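Local coordinates for protein Lem22 (Legionella pneumophila subsp. pneumophila ATCC 43290, PDB 5WD9) that is an effector of unknown biochemical activity from an intracellular pathogen, built as a small three-helix bundle and possibly acting through protein binding, at residues S57-V60 / D61-I65. Sequence-based numbering, arbitrary orientation. Where two conformers were deposited one is given.
Sequences SEVV and DRLKI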
ATOM      1  N   SER A  57      -4.090 -20.772  -3.031  1.00 14.28           N
ATOM      2  CA  SER A  57      -2.765 -20.640  -3.618  1.00 13.14           C
ATOM      3  C   SER A  57      -1.791 -20.151  -2.561  1.00 11.76           C
ATOM      4  O   SER A  57      -1.979 -19.064  -2.001  1.00 11.77           O
ATOM      5  CB  SER A  57      -2.813 -19.661  -4.787  1.00 13.64           C
ATOM      6  OG  SER A  57      -1.507 -19.279  -5.152  1.00 13.00           O
ATOM      7  N   GLU A  58      -0.732 -20.935  -2.317  1.00 10.60           N
ATOM      8  CA  GLU A  58       0.322 -20.503  -1.405  1.00  9.22           C
ATOM      9  C   GLU A  58       0.994 -19.234  -1.899  1.00  8.75           C
ATOM     10  O   GLU A  58       1.322 -18.345  -1.100  1.00  8.16           O
ATOM     11  CB  GLU A  58       1.378 -21.591  -1.271  1.00 10.02           C
ATOM     12  CG  GLU A  58       0.955 -22.780  -0.453  1.00 10.27           C
ATOM     13  CD  GLU A  58       2.097 -23.750  -0.245  1.00 12.23           C
ATOM     14  OE1 GLU A  58       3.014 -23.780  -1.089  1.00 15.26           O
ATOM     15  OE2 GLU A  58       2.071 -24.482   0.748  1.00 17.63           O
ATOM     16  N   VAL A  59       1.228 -19.133  -3.205  1.00  9.01           N
ATOM     17  CA  VAL A  59       1.908 -17.965  -3.765  0.58  8.59           C
ATOM     18  C   VAL A  59       1.089 -16.706  -3.515  1.00  9.35           C
ATOM     19  O   VAL A  59       1.614 -15.662  -3.100  1.00  8.74           O
ATOM     20  CB  VAL A  59       2.151 -18.166  -5.269  0.58 10.60           C
ATOM     21  CG1 VAL A  59       2.656 -16.883  -5.891  0.58 12.63           C
ATOM     22  CG2 VAL A  59       3.132 -19.297  -5.505  0.58 19.37           C
ATOM     23  N   VAL A  60      -0.213 -16.789  -3.777  1.00  9.35           N
ATOM     24  CA  VAL A  60      -1.088 -15.652  -3.548  1.00  7.79           C
ATOM     25  C   VAL A  60      -1.189 -15.346  -2.061  1.00  7.70           C
ATOM     26  O   VAL A  60      -1.138 -14.183  -1.647  1.00  8.22           O
ATOM     27  CB  VAL A  60      -2.470 -15.893  -4.178  1.00  9.25           C
ATOM     28  CG1 VAL A  60      -3.432 -14.784  -3.767  1.00 12.44           C
ATOM     29  CG2 VAL A  60      -2.357 -15.964  -5.681  1.00 10.17           C
ATOM     30  N   ASP A  61      -1.328 -16.378  -1.235  1.00  7.41           N
ATOM     31  CA  ASP A  61      -1.504 -16.149   0.190  1.00  7.40           C
ATOM     32  C   ASP A  61      -0.282 -15.477   0.801  1.00  7.00           C
ATOM     33  O   ASP A  61      -0.418 -14.564   1.622  1.00  7.12           O
ATOM     34  CB  ASP A  61      -1.820 -17.466   0.884  1.00  8.13           C
ATOM     35  CG  ASP A  61      -3.250 -17.942   0.619  1.00 11.16           C
ATOM     36  OD1 ASP A  61      -4.043 -17.202  -0.006  1.00 13.11           O
ATOM     37  OD2 ASP A  61      -3.584 -19.057   1.050  1.00 15.38           O
ATOM     38  N   ARG A  62       0.924 -15.901   0.410  1.00  6.58           N
ATOM     39  CA  ARG A  62       2.115 -15.233   0.918  1.00  5.29           C
ATOM     40  C   ARG A  62       2.104 -13.754   0.561  1.00  4.92           C
ATOM     41  O   ARG A  62       2.390 -12.889   1.403  1.00  6.18           O
ATOM     42  CB  ARG A  62       3.360 -15.917   0.354  1.00  5.28           C
ATOM     43  CG  ARG A  62       4.646 -15.351   0.940  1.00  6.23           C
ATOM     44  CD  ARG A  62       5.892 -15.869   0.213  1.00  6.94           C
ATOM     45  NE  ARG A  62       6.131 -17.295   0.434  1.00  5.42           N
ATOM     46  CZ  ARG A  62       5.892 -18.269  -0.441  1.00  6.04           C
ATOM     47  NH1 ARG A  62       5.396 -18.029  -1.650  1.00  5.70           N
ATOM     48  NH2 ARG A  62       6.168 -19.509  -0.097  1.00  7.27           N
ATOM     49  N   LEU A  63       1.805 -13.446  -0.699  1.00  5.72           N
ATOM     50  CA  LEU A  63       1.781 -12.054  -1.122  1.00  5.12           C
ATOM     51  C   LEU A  63       0.708 -11.272  -0.380  1.00  6.03           C
ATOM     52  O   LEU A  63       0.941 -10.126   0.005  1.00  6.05           O
ATOM     53  CB  LEU A  63       1.611 -11.972  -2.637  1.00  7.06           C
ATOM     54  CG  LEU A  63       2.860 -12.338  -3.437  1.00  6.67           C
ATOM     55  CD1 LEU A  63       2.461 -12.700  -4.850  1.00  9.32           C
ATOM     56  CD2 LEU A  63       3.820 -11.146  -3.425  1.00  8.87           C
ATOM     57  N   LYS A  64      -0.471 -11.867  -0.162  1.00  5.36           N
ATOM     58  CA  LYS A  64      -1.527 -11.156   0.560  1.00  5.71           C
ATOM     59  C   LYS A  64      -1.090 -10.820   1.976  1.00  6.42           C
ATOM     60  O   LYS A  64      -1.368  -9.728   2.477  1.00  6.57           O
ATOM     61  CB  LYS A  64      -2.799 -11.998   0.607  1.00  8.03           C
ATOM     62  CG  LYS A  64      -3.601 -12.002  -0.691  1.00 11.18           C
ATOM     63  CD  LYS A  64      -4.875 -12.846  -0.555  1.00 14.48           C
ATOM     64  CE  LYS A  64      -5.777 -12.309   0.556  1.00 19.13           C
ATOM     65  NZ  LYS A  64      -7.077 -13.061   0.660  1.00 24.44           N
ATOM     66  N   ILE A  65      -0.396 -11.741   2.643  1.00  6.13           N
ATOM     67  CA  ILE A  65       0.081 -11.441   3.987  1.00  6.16           C
ATOM     68  C   ILE A  65       1.121 -10.319   3.959  1.00  5.85           C
ATOM     69  O   ILE A  65       1.078  -9.384   4.778  1.00  6.72           O
ATOM     70  CB  ILE A  65       0.618 -12.725   4.641  1.00  6.18           C
ATOM     71  CG1 ILE A  65      -0.538 -13.692   4.907  1.00  7.43           C
ATOM     72  CG2 ILE A  65       1.379 -12.390   5.908  1.00  8.13           C
ATOM     73  CD1 ILE A  65      -0.107 -15.138   5.136  1.00 10.48           C
TER
HETATM   74  O   HOH W   1       4.521 -15.586  -2.976  1.00  6.16           O
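Arg62 reaches back over Glu58 and Val59 because its CG stands anti to the backbone N (chi1 -175°) and the chain then bends at CG-CD (chi3 -68°), bringing NH1 obliquely to within 4.1 Å of Val59 CA. A water at the guanidinium edge, in its plane, closes the arrangement: it accepts from Arg62 NH1 and donates to Val59 O, each at 2.9 Å. Val59 O thus takes two donors, the water and Leu63 N, the latter bond being the longer at 3.3 Å. Leu63 also lays CD1 against the same carbonyl.

These groups sit on the first turns of helix 58-87. Ser57 is the N-cap, its OG accepting a nearly straight bond from Val60 N at 3.1 Å, while its carbonyl begins the i to i+4 ladder by receiving Asp61 N. Asp61 CG lies 3.1 Å from Ser57 O, both carboxylate oxygens and the carbonyl being acceptors with no bond between them, and OD1 is held by the Tyr53 hydroxyl, which also binds Ser57 N. Lys64 crosses Val60 obliquely, its CD 4.0 Å from Val60 CG1, and its backbone N donates to Val60 O. Val60 itself is buried, packing on Val5 and Leu8 of helix 4-24 and on Tyr53 of the preceding loop, so the start of helix 58-87 packs against helix 4-24.

Ser57 OG satisfies one first-turn amide, and Tyr53 links the residue before the helix to Asp61, one turn on. Asp61 near the N-terminus would probably be stabilised as an anion by the helix dipole, whereas Glu58 OE1 and Arg62 NH2, 5.4 Å apart, are not in contact and probably interact only weakly, and the water links the guanidinium to Val59 O.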